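Tetraacyldisaccharide 4'-kinase (Aquifex aeolicus, PDB 4EHX) transfers the gamma-phosphate of ATP to the 4'-position of a tetraacyldisaccharide 1-phosphate, forming lipid IVA in lipid A biosynthesis. Local coordinates at residues A[64-69]-A[85-90]; A[81-86]-A[123-128]; A[92-95]-A[101-104]; A[104-109]-A[214-219]. All blocks are in the same frame, centred on the assembly; numbering follows the deposited sequence.

Contact 1. Residues A[64-69]-A[85-90]; sequences DKRVCI and SEYGNL
R66 and V67, where the chain enters strand 67-71, meet Y87 at the first corner of a type I' turn that reverses the chain from E86 to N89. Two backbone hydrogen bonds close this hairpin, E86 N to N89 O (2.9 Å) and N89 N to E86 O (3.1 Å). G88 sits at the second corner with a positive phi of 103°, where a beta carbon would jam against the preceding carbonyl oxygen, and only glycine avoids that. The two segments do not pair directly, since strand 112-116 runs between strands 67-71 and 81-86; the phenol of Y87 spans the gap. With CG anti to its carbonyl carbon (chi1 -61°), Y87 sends the ring out of the turn to cross the R66 side chain at about a right angle. Ring atom CZ lies over one face of the guanidinium near its rim, and CE2 comes to 3.4 Å from R66 NH2. The two planes are 51° apart, too inclined for a parallel stack. On the other arm of the ring, Y87 CE1 approaches V67 O obliquely at 3.6 Å. A long arginine suits this place because its bend at chi3 brings NE and NH2 to backbone carbonyls at the end of helix 119-130: NE bonds to S131 O, while NH2 and Y87 OH both bond to L130 O. The inclined contact of phenol and guanidinium is thus packing, at most weakly electrostatic, and it is the shared carbonyl, with two donors converging on it, that ties the residues together although no bond joins them directly.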
loop_
_atom_site.group_PDB
_atom_site.type_symbol
_atom_site.label_atom_id
_atom_site.label_comp_id
_atom_site.label_asym_id
_atom_site.label_seq_id
_atom_site.Cartn_x
_atom_site.Cartn_y
_atom_site.Cartn_z
ATOM N N ASP A 64 10.631 0.067 17.271
ATOM C CA ASP A 64 11.236 0.740 18.415
ATOM C C ASP A 64 11.108 2.267 18.330
ATOM O O ASP A 64 11.538 2.974 19.236
ATOM C CB ASP A 64 12.707 0.329 18.547
ATOM C CG ASP A 64 12.874 -1.173 18.794
ATOM O OD1 ASP A 64 12.140 -1.731 19.643
ATOM O OD2 ASP A 64 13.732 -1.799 18.131
ATOM N N LYS A 65 10.522 2.766 17.241
ATOM C CA LYS A 65 10.363 4.206 17.028
ATOM C C LYS A 65 8.888 4.603 17.010
ATOM O O LYS A 65 8.011 3.776 16.732
ATOM C CB LYS A 65 10.974 4.627 15.682
ATOM C CG LYS A 65 12.477 4.428 15.563
ATOM C CD LYS A 65 13.231 5.351 16.516
ATOM C CE LYS A 65 14.723 5.365 16.219
ATOM N NZ LYS A 65 15.422 6.319 17.134
ATOM N N ARG A 66 8.622 5.877 17.281
ATOM C CA ARG A 66 7.281 6.424 17.131
ATOM C C ARG A 66 7.066 6.736 15.653
ATOM O O ARG A 66 7.658 7.676 15.125
ATOM C CB ARG A 66 7.118 7.677 17.995
ATOM C CG ARG A 66 7.223 7.381 19.501
ATOM C CD ARG A 66 7.346 8.667 20.322
ATOM N NE ARG A 66 6.140 9.493 20.254
ATOM C CZ ARG A 66 5.059 9.305 21.012
ATOM N NH1 ARG A 66 5.026 8.307 21.885
ATOM N NH2 ARG A 66 4.005 10.108 20.893
ATOM N N VAL A 67 6.231 5.934 14.990
ATOM C CA VAL A 67 6.070 6.010 13.529
ATOM C C VAL A 67 4.751 6.669 13.143
ATOM O O VAL A 67 3.705 6.422 13.760
ATOM C CB VAL A 67 6.091 4.577 12.927
ATOM C CG1 VAL A 67 5.817 4.601 11.406
ATOM C CG2 VAL A 67 7.409 3.864 13.268
ATOM N N CYS A 68 4.789 7.501 12.111
ATOM C CA CYS A 68 3.567 8.054 11.557
ATOM C C CYS A 68 3.570 7.866 10.057
ATOM O O CYS A 68 4.533 8.231 9.383
ATOM C CB CYS A 68 3.431 9.540 11.903
ATOM S SG CYS A 68 1.896 10.303 11.332
ATOM N N ILE A 69 2.482 7.313 9.530
ATOM C CA ILE A 69 2.311 7.203 8.082
ATOM C C ILE A 69 1.694 8.491 7.548
ATOM O O ILE A 69 0.736 8.992 8.119
ATOM C CB ILE A 69 1.330 6.067 7.714
ATOM C CG1 ILE A 69 1.729 4.752 8.389
ATOM C CG2 ILE A 69 1.187 5.951 6.175
ATOM C CD1 ILE A 69 3.094 4.271 8.034
ATOM N N SER A 85 -5.414 8.068 12.659
ATOM C CA SER A 85 -5.171 7.171 13.778
ATOM C C SER A 85 -4.053 7.711 14.642
ATOM O O SER A 85 -3.069 8.221 14.126
ATOM C CB SER A 85 -4.771 5.795 13.251
ATOM O OG SER A 85 -4.393 4.944 14.316
ATOM N N GLU A 86 -4.194 7.560 15.955
ATOM C CA GLU A 86 -3.142 7.946 16.876
ATOM C C GLU A 86 -2.531 6.690 17.481
ATOM O O GLU A 86 -3.111 6.065 18.378
ATOM C CB GLU A 86 -3.697 8.866 17.968
ATOM C CG GLU A 86 -2.699 9.179 19.075
ATOM C CD GLU A 86 -3.294 10.055 20.164
ATOM O OE1 GLU A 86 -4.452 9.794 20.571
ATOM O OE2 GLU A 86 -2.606 11.001 20.612
ATOM N N TYR A 87 -1.372 6.306 16.959
ATOM C CA TYR A 87 -0.679 5.098 17.399
ATOM C C TYR A 87 -1.594 3.880 17.527
ATOM O O TYR A 87 -1.605 3.201 18.549
ATOM C CB TYR A 87 0.105 5.383 18.687
ATOM C CG TYR A 87 1.137 6.447 18.402
ATOM C CD1 TYR A 87 2.226 6.163 17.582
ATOM C CD2 TYR A 87 0.979 7.751 18.866
ATOM C CE1 TYR A 87 3.162 7.134 17.260
ATOM C CE2 TYR A 87 1.912 8.739 18.546
ATOM C CZ TYR A 87 3.003 8.413 17.754
ATOM O OH TYR A 87 3.937 9.369 17.440
ATOM N N GLY A 88 -2.359 3.613 16.472
ATOM C CA GLY A 88 -3.175 2.419 16.420
ATOM C C GLY A 88 -4.633 2.706 16.681
ATOM O O GLY A 88 -5.492 1.947 16.245
ATOM N N ASN A 89 -4.922 3.801 17.384
ATOM C CA ASN A 89 -6.308 4.122 17.734
ATOM C C ASN A 89 -7.008 4.965 16.666
ATOM O O ASN A 89 -6.697 6.142 16.500
ATOM C CB ASN A 89 -6.378 4.833 19.091
ATOM C CG ASN A 89 -5.915 3.955 20.242
ATOM O OD1 ASN A 89 -6.056 2.734 20.205
ATOM N ND2 ASN A 89 -5.365 4.578 21.277
ATOM N N LEU A 90 -7.946 4.358 15.941
ATOM C CA LEU A 90 -8.695 5.077 14.914
ATOM C C LEU A 90 -9.473 6.245 15.527
ATOM O O LEU A 90 -10.088 6.120 16.590
ATOM C CB LEU A 90 -9.635 4.127 14.150
ATOM C CG LEU A 90 -9.036 3.450 12.905
ATOM C CD1 LEU A 90 -8.723 4.472 11.797
ATOM C CD2 LEU A 90 -7.783 2.653 13.261
#

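Contact 2. Residues A[81-86]-A[123-128]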
loop_
_atom_site.group_PDB
_atom_site.type_symbol
_atom_site.label_atom_id
_atom_site.label_comp_id
_atom_site.label_asym_id
_atom_site.label_seq_id
_atom_site.Cartn_x
_atom_site.Cartn_y
_atom_site.Cartn_z
ATOM N N THR A 81 -5.888 18.462 6.309
ATOM C CA THR A 81 -5.062 17.465 6.984
ATOM C C THR A 81 -5.901 16.810 8.073
ATOM O O THR A 81 -6.631 17.489 8.787
ATOM C CB THR A 81 -3.817 18.109 7.591
ATOM O OG1 THR A 81 -3.082 18.762 6.553
ATOM C CG2 THR A 81 -2.937 17.064 8.227
ATOM N N LEU A 82 -5.813 15.490 8.185
ATOM C CA LEU A 82 -6.684 14.744 9.082
ATOM C C LEU A 82 -5.888 13.659 9.801
ATOM O O LEU A 82 -5.240 12.834 9.157
ATOM C CB LEU A 82 -7.815 14.092 8.278
ATOM C CG LEU A 82 -8.736 13.146 9.049
ATOM C CD1 LEU A 82 -9.505 13.929 10.097
ATOM C CD2 LEU A 82 -9.679 12.425 8.104
ATOM N N ILE A 83 -5.917 13.667 11.130
ATOM C CA ILE A 83 -5.335 12.560 11.868
ATOM C C ILE A 83 -6.331 11.410 11.833
ATOM O O ILE A 83 -7.429 11.509 12.362
ATOM C CB ILE A 83 -5.003 12.931 13.327
ATOM C CG1 ILE A 83 -3.848 13.945 13.367
ATOM C CG2 ILE A 83 -4.655 11.662 14.133
ATOM C CD1 ILE A 83 -3.589 14.543 14.764
ATOM N N VAL A 84 -5.951 10.332 11.166
ATOM C CA VAL A 84 -6.815 9.166 11.014
ATOM C C VAL A 84 -6.654 8.227 12.208
ATOM O O VAL A 84 -7.625 7.669 12.728
ATOM C CB VAL A 84 -6.432 8.414 9.730
ATOM C CG1 VAL A 84 -7.209 7.095 9.617
ATOM C CG2 VAL A 84 -6.672 9.308 8.520
ATOM N N SER A 85 -5.414 8.068 12.659
ATOM C CA SER A 85 -5.171 7.171 13.778
ATOM C C SER A 85 -4.053 7.711 14.642
ATOM O O SER A 85 -3.069 8.221 14.126
ATOM C CB SER A 85 -4.771 5.795 13.251
ATOM O OG SER A 85 -4.393 4.944 14.316
ATOM N N GLU A 86 -4.194 7.560 15.955
ATOM C CA GLU A 86 -3.142 7.946 16.876
ATOM C C GLU A 86 -2.531 6.690 17.481
ATOM O O GLU A 86 -3.111 6.065 18.378
ATOM C CB GLU A 86 -3.697 8.866 17.968
ATOM C CG GLU A 86 -2.699 9.179 19.075
ATOM C CD GLU A 86 -3.294 10.055 20.164
ATOM O OE1 GLU A 86 -4.452 9.794 20.571
ATOM O OE2 GLU A 86 -2.606 11.001 20.612
ATOM N N GLY A 123 2.791 16.193 7.769
ATOM C CA GLY A 123 3.921 16.034 8.669
ATOM C C GLY A 123 3.943 17.087 9.768
ATOM O O GLY A 123 4.233 16.780 10.914
ATOM N N LEU A 124 3.649 18.342 9.430
ATOM C CA LEU A 124 3.637 19.390 10.450
ATOM C C LEU A 124 2.567 19.142 11.505
ATOM O O LEU A 124 2.805 19.325 12.694
ATOM C CB LEU A 124 3.423 20.783 9.833
ATOM C CG LEU A 124 4.565 21.353 8.991
ATOM C CD1 LEU A 124 4.292 22.821 8.651
ATOM C CD2 LEU A 124 5.891 21.208 9.714
ATOM N N LEU A 125 1.376 18.747 11.072
ATOM C CA LEU A 125 0.304 18.485 12.029
ATOM C C LEU A 125 0.698 17.326 12.939
ATOM O O LEU A 125 0.458 17.358 14.145
ATOM C CB LEU A 125 -1.008 18.159 11.313
ATOM C CG LEU A 125 -2.143 17.732 12.253
ATOM C CD1 LEU A 125 -2.600 18.903 13.126
ATOM C CD2 LEU A 125 -3.317 17.153 11.476
ATOM N N ALA A 126 1.293 16.294 12.352
ATOM C CA ALA A 126 1.728 15.147 13.133
ATOM C C ALA A 126 2.779 15.567 14.161
ATOM O O ALA A 126 2.728 15.155 15.315
ATOM C CB ALA A 126 2.277 14.047 12.212
ATOM N N LEU A 127 3.741 16.384 13.743
ATOM C CA LEU A 127 4.776 16.801 14.678
ATOM C C LEU A 127 4.164 17.535 15.863
ATOM O O LEU A 127 4.577 17.344 17.001
ATOM C CB LEU A 127 5.836 17.661 13.987
ATOM C CG LEU A 127 6.756 16.839 13.075
ATOM C CD1 LEU A 127 7.496 17.734 12.094
ATOM C CD2 LEU A 127 7.725 15.977 13.898
ATOM N N GLU A 128 3.151 18.346 15.587
ATOM C CA GLU A 128 2.485 19.124 16.620
ATOM C C GLU A 128 1.688 18.243 17.583
ATOM O O GLU A 128 1.766 18.413 18.796
ATOM C CB GLU A 128 1.572 20.161 15.962
ATOM C CG GLU A 128 0.767 21.012 16.926
ATOM C CD GLU A 128 -0.091 22.030 16.199
ATOM O OE1 GLU A 128 -0.147 21.982 14.950
ATOM O OE2 GLU A 128 -0.706 22.880 16.875
#
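L125 meets T81 and I83 through aliphatic carbons; no flat group is involved, so neither a ring face nor an edge shapes the contact. The leucine points from its helix toward the strand and carries the interface mainly with one branch, CD2. Its CG is anti to the backbone N (chi1 174°), which extends CD2 far enough to reach both strand residues. T81 CG2 packs against CD2 at 3.3 Å, tighter than a usual carbon-carbon contact, and the two side chains slide past each other in opposite directions. Further along the strand, I83 offers its methylene CG1 to the same methyl at 3.8 Å. Threonine suits the first position because its two branches divide the work: the methyl faces the leucine, while OG1 hydrogen-bonds to S116 OG. Strand 81-86 and the helical segment 123-128 cross at -52°, their axes 8.8 Å apart. The helix packs on the side of the strand toward which T81 points, while L82 points away from it. On the helix side T81 and I83 also touch V114 of the antiparallel neighbour 112-116; elsewhere on the strand V84 and S85, which together face V113 in a classic beta bulge, pack against helix 99-107, V84 on P101 and both on A105.

Contact 3. Residues A[92-95]-A[101-104]; sequences VSWE and PYLM
W94 and Y102 form an edge-to-face aromatic pair, reinforced by a CH-pi contact, between the start of the short helix 94-97 and helix 99-107 in this P-loop kinase. Only a few residues separate the two segments, so the contact packs two short consecutive helices against each other. S93 stands at the N-cap of the first helix, its OG making a weak hydrogen bond with E96 N and another weak one to E95 OE1. Tyrosine Y102 points toward the other segment, and its ring lies against the backbone of S93 and W94. W94 CB sits over one face, 3.8 Å from the ring centroid and 26° off the normal. The indole then turns one edge of its six-membered ring to that same tyrosine ring, with centroids 5.5 Å apart and planes at 78°. Tryptophan adopts the crowded position for this, with CG between the backbone N and the carbonyl carbon (chi1 60°); its CE3 comes to 3.8 Å from Y102 CZ. Over one face of the indole lies E95 OE1, the carboxylate having curled back from the next residue. The polar end of Y102 is accounted for by a hydrogen bond between OH and Q286 NE2, so a tyrosine serves both the aromatic packing and a link to a distant part of the chain. V92 adds its carbonyl rather than its side chain: V92 O lies at the edge of the tyrosine ring, in its plane, 3.4 Å from CE2.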
loop_
_atom_site.group_PDB
_atom_site.type_symbol
_atom_site.label_atom_id
_atom_site.label_comp_id
_atom_site.label_asym_id
_atom_site.label_seq_id
_atom_site.Cartn_x
_atom_site.Cartn_y
_atom_site.Cartn_z
ATOM N N VAL A 92 -11.357 8.349 13.295
ATOM C CA VAL A 92 -12.402 8.678 12.331
ATOM C C VAL A 92 -12.901 7.410 11.646
ATOM O O VAL A 92 -12.260 6.366 11.722
ATOM C CB VAL A 92 -11.872 9.630 11.240
ATOM C CG1 VAL A 92 -11.412 10.946 11.853
ATOM C CG2 VAL A 92 -10.731 8.967 10.485
ATOM N N SER A 93 -14.039 7.502 10.965
ATOM C CA SER A 93 -14.554 6.369 10.204
ATOM C C SER A 93 -13.850 6.285 8.853
ATOM O O SER A 93 -13.190 7.236 8.435
ATOM C CB SER A 93 -16.057 6.518 9.991
ATOM O OG SER A 93 -16.333 7.651 9.183
ATOM N N TRP A 94 -13.988 5.157 8.162
ATOM C CA TRP A 94 -13.411 5.039 6.824
ATOM C C TRP A 94 -14.082 6.034 5.886
ATOM O O TRP A 94 -13.437 6.599 5.001
ATOM C CB TRP A 94 -13.524 3.610 6.282
ATOM C CG TRP A 94 -14.926 3.098 6.158
ATOM C CD1 TRP A 94 -15.758 3.236 5.085
ATOM C CD2 TRP A 94 -15.654 2.345 7.136
ATOM N NE1 TRP A 94 -16.964 2.622 5.338
ATOM C CE2 TRP A 94 -16.924 2.067 6.590
ATOM C CE3 TRP A 94 -15.358 1.883 8.424
ATOM C CZ2 TRP A 94 -17.896 1.351 7.286
ATOM C CZ3 TRP A 94 -16.326 1.169 9.113
ATOM C CH2 TRP A 94 -17.580 0.910 8.542
ATOM N N GLU A 95 -15.377 6.258 6.096
ATOM C CA GLU A 95 -16.104 7.257 5.323
ATOM C C GLU A 95 -15.375 8.605 5.327
ATOM O O GLU A 95 -15.245 9.253 4.287
ATOM C CB GLU A 95 -17.539 7.417 5.842
ATOM C CG GLU A 95 -18.451 6.197 5.638
ATOM C CD GLU A 95 -18.601 5.328 6.885
ATOM O OE1 GLU A 95 -17.655 5.274 7.703
ATOM O OE2 GLU A 95 -19.670 4.698 7.043
ATOM N N PRO A 101 -6.375 5.305 3.732
ATOM C CA PRO A 101 -5.736 5.575 5.028
ATOM C C PRO A 101 -6.394 4.757 6.147
ATOM O O PRO A 101 -5.705 4.346 7.076
ATOM C CB PRO A 101 -5.993 7.075 5.242
ATOM C CG PRO A 101 -6.213 7.629 3.852
ATOM C CD PRO A 101 -6.963 6.523 3.141
ATOM N N TYR A 102 -7.706 4.548 6.065
ATOM C CA TYR A 102 -8.396 3.793 7.113
ATOM C C TYR A 102 -7.887 2.352 7.150
ATOM O O TYR A 102 -7.556 1.822 8.213
ATOM C CB TYR A 102 -9.923 3.832 6.945
ATOM C CG TYR A 102 -10.659 3.171 8.104
ATOM C CD1 TYR A 102 -10.835 1.790 8.149
ATOM C CD2 TYR A 102 -11.151 3.930 9.168
ATOM C CE1 TYR A 102 -11.502 1.183 9.218
ATOM C CE2 TYR A 102 -11.810 3.334 10.240
ATOM C CZ TYR A 102 -11.983 1.962 10.254
ATOM O OH TYR A 102 -12.632 1.371 11.311
ATOM N N LEU A 103 -7.818 1.715 5.986
ATOM C CA LEU A 103 -7.281 0.363 5.920
ATOM C C LEU A 103 -5.849 0.305 6.450
ATOM O O LEU A 103 -5.499 -0.574 7.244
ATOM C CB LEU A 103 -7.347 -0.173 4.487
ATOM C CG LEU A 103 -6.689 -1.536 4.243
ATOM C CD1 LEU A 103 -7.240 -2.617 5.187
ATOM C CD2 LEU A 103 -6.854 -1.947 2.775
ATOM N N MET A 104 -5.006 1.234 6.001
ATOM C CA MET A 104 -3.629 1.291 6.506
ATOM C C MET A 104 -3.611 1.364 8.030
ATOM O O MET A 104 -2.846 0.671 8.693
ATOM C CB MET A 104 -2.899 2.509 5.915
ATOM C CG MET A 104 -1.383 2.510 6.105
ATOM S SD MET A 104 -0.525 1.489 4.887
ATOM C CE MET A 104 -1.468 1.854 3.417
#

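Contact 4. Residues A[104-109]-A[214-219]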
loop_
_atom_site.group_PDB
_atom_site.type_symbol
_atom_site.label_atom_id
_atom_site.label_comp_id
_atom_site.label_asym_id
_atom_site.label_seq_id
_atom_site.Cartn_x
_atom_site.Cartn_y
_atom_site.Cartn_z
ATOM N N MET A 104 -5.006 1.234 6.001
ATOM C CA MET A 104 -3.629 1.291 6.506
ATOM C C MET A 104 -3.611 1.364 8.030
ATOM O O MET A 104 -2.846 0.671 8.693
ATOM C CB MET A 104 -2.899 2.509 5.915
ATOM C CG MET A 104 -1.383 2.510 6.105
ATOM S SD MET A 104 -0.525 1.489 4.887
ATOM C CE MET A 104 -1.468 1.854 3.417
ATOM N N ALA A 105 -4.448 2.230 8.590
ATOM C CA ALA A 105 -4.509 2.359 10.049
ATOM C C ALA A 105 -4.945 1.063 10.745
ATOM O O ALA A 105 -4.425 0.699 11.806
ATOM C CB ALA A 105 -5.428 3.525 10.439
ATOM N N LYS A 106 -5.903 0.353 10.155
ATOM C CA LYS A 106 -6.341 -0.896 10.767
ATOM C C LYS A 106 -5.238 -1.944 10.669
ATOM O O LYS A 106 -5.098 -2.794 11.543
ATOM C CB LYS A 106 -7.640 -1.415 10.132
ATOM C CG LYS A 106 -8.861 -0.531 10.351
ATOM C CD LYS A 106 -9.175 -0.266 11.837
ATOM C CE LYS A 106 -9.529 -1.520 12.585
ATOM N NZ LYS A 106 -10.417 -1.258 13.787
ATOM N N LEU A 107 -4.442 -1.875 9.609
ATOM C CA LEU A 107 -3.341 -2.827 9.454
ATOM C C LEU A 107 -2.101 -2.504 10.299
ATOM O O LEU A 107 -1.196 -3.331 10.382
ATOM C CB LEU A 107 -2.949 -2.967 7.979
ATOM C CG LEU A 107 -4.002 -3.539 7.033
ATOM C CD1 LEU A 107 -3.585 -3.279 5.590
ATOM C CD2 LEU A 107 -4.200 -5.037 7.332
ATOM N N LEU A 108 -2.060 -1.321 10.922
ATOM C CA LEU A 108 -0.905 -0.919 11.739
ATOM C C LEU A 108 -1.280 -0.464 13.154
ATOM O O LEU A 108 -1.290 0.736 13.441
ATOM C CB LEU A 108 -0.141 0.225 11.053
ATOM C CG LEU A 108 0.313 0.062 9.602
ATOM C CD1 LEU A 108 0.673 1.416 9.016
ATOM C CD2 LEU A 108 1.481 -0.892 9.518
ATOM N N PRO A 109 -1.557 -1.418 14.056
ATOM C CA PRO A 109 -2.058 -1.127 15.412
ATOM C C PRO A 109 -1.162 -0.304 16.368
ATOM O O PRO A 109 -1.661 0.096 17.421
ATOM C CB PRO A 109 -2.333 -2.528 15.999
ATOM C CG PRO A 109 -1.544 -3.474 15.130
ATOM C CD PRO A 109 -1.574 -2.862 13.761
ATOM N N SER A 214 -12.314 -9.782 11.981
ATOM C CA SER A 214 -12.970 -8.509 11.683
ATOM C C SER A 214 -12.484 -7.370 12.587
ATOM O O SER A 214 -12.720 -6.200 12.292
ATOM C CB SER A 214 -14.493 -8.650 11.756
ATOM O OG SER A 214 -14.900 -9.062 13.044
ATOM N N ASP A 215 -11.815 -7.717 13.685
ATOM C CA ASP A 215 -11.136 -6.719 14.520
ATOM C C ASP A 215 -9.698 -6.487 14.055
ATOM O O ASP A 215 -8.899 -5.838 14.735
ATOM C CB ASP A 215 -11.158 -7.144 15.989
ATOM C CG ASP A 215 -12.567 -7.199 16.552
ATOM O OD1 ASP A 215 -13.367 -6.291 16.238
ATOM O OD2 ASP A 215 -12.879 -8.154 17.295
ATOM N N PHE A 216 -9.380 -7.016 12.879
ATOM C CA PHE A 216 -8.036 -6.913 12.317
ATOM C C PHE A 216 -6.920 -7.467 13.215
ATOM O O PHE A 216 -5.786 -6.968 13.218
ATOM C CB PHE A 216 -7.752 -5.490 11.820
ATOM C CG PHE A 216 -8.372 -5.201 10.486
ATOM C CD1 PHE A 216 -9.734 -4.942 10.382
ATOM C CD2 PHE A 216 -7.612 -5.241 9.333
ATOM C CE1 PHE A 216 -10.319 -4.697 9.145
ATOM C CE2 PHE A 216 -8.188 -4.997 8.104
ATOM C CZ PHE A 216 -9.544 -4.728 8.009
ATOM N N GLU A 217 -7.260 -8.525 13.942
ATOM C CA GLU A 217 -6.311 -9.281 14.750
ATOM C C GLU A 217 -5.915 -10.564 14.018
ATOM O O GLU A 217 -6.745 -11.202 13.365
ATOM C CB GLU A 217 -6.944 -9.629 16.100
ATOM C CG GLU A 217 -7.315 -8.406 16.934
ATOM C CD GLU A 217 -8.271 -8.727 18.069
ATOM O OE1 GLU A 217 -9.004 -9.739 17.978
ATOM O OE2 GLU A 217 -8.295 -7.957 19.053
ATOM N N GLU A 218 -4.647 -10.943 14.130
ATOM C CA GLU A 218 -4.162 -12.177 13.512
ATOM C C GLU A 218 -4.681 -13.420 14.205
ATOM O O GLU A 218 -4.610 -13.537 15.427
ATOM C CB GLU A 218 -2.633 -12.195 13.490
ATOM C CG GLU A 218 -2.051 -11.137 12.578
ATOM C CD GLU A 218 -0.551 -11.271 12.422
ATOM O OE1 GLU A 218 0.019 -12.262 12.931
ATOM O OE2 GLU A 218 0.051 -10.383 11.787
ATOM N N VAL A 219 -5.218 -14.345 13.416
ATOM C CA VAL A 219 -5.696 -15.619 13.940
ATOM C C VAL A 219 -5.279 -16.761 13.022
ATOM O O VAL A 219 -5.175 -16.581 11.811
ATOM C CB VAL A 219 -7.238 -15.644 14.132
ATOM C CG1 VAL A 219 -7.674 -14.604 15.161
ATOM C CG2 VAL A 219 -7.947 -15.434 12.817
HETATM O O HOH W 1 -4.086 -5.414 11.662
HETATM O O HOH W 2 -12.266 -3.699 14.477
#
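K106 lays its aliphatic chain over F216, beginning with CB, which stands 3.9 Å from the centroid of the phenyl ring and only 12° off its normal. This is a CH-pi contact, and a lysine provides it with the methylenes that precede its charge. Beyond CB the chain bends at both chi2 (-57°) and chi3 (-63°). CD on the way touches L90. The two bends bring CE back to the phenyl, 4.1 Å from F216 CD1, and NZ ends among polar partners: it hydrogen-bonds to Q286 OE1 and gives a proton to water 2 at 3.1 Å. That water makes a weak and possibly shared bond to D215 OD1, so the link between the opposite charges is at best partial. In the fold, the contact brings the last turn of helix 99-107 against the turn that leads from strand 201-212 into its antiparallel partner 218-219. The next residue, L107, also touches T52 of the P-loop region, a residue predicted to bind ATP. F216 occupies the middle of the turn with a positive phi and directs its CB toward the helix end, 3.8 Å from K106 O. The flat phenyl suits a site approached from two directions: while the lysine crosses its face at about a right angle, L107 CD2 meets the ring edge in plane, 4.0 Å from F216 CD2. Water 1 joins the two backbones, donating to K106 O and to F216 O, both at 2.8 Å.

How the contacts relate
From the N terminus, strand 67-71 comes first, and contact 1 closes the loop back to the hairpin of strands 81-86 and 89-90. Contact 2 begins on the same stretch, sharing S85 and E86, and reaches forward to helix 119-130. Contact 3 falls wholly within that longer loop, joining helix 94-97 to helix 99-107, and V92 and P101 pack on the strand of contact 2. M104 passes the chain from contact 3 to contact 4, whose partner lies over a hundred residues on; contacts 2 and 4 therefore cross. L90 of contact 1 touches Y102, A105 and K106, tying the hairpin to helix 99-107, and contact 4 separately joins that helix to 214-219.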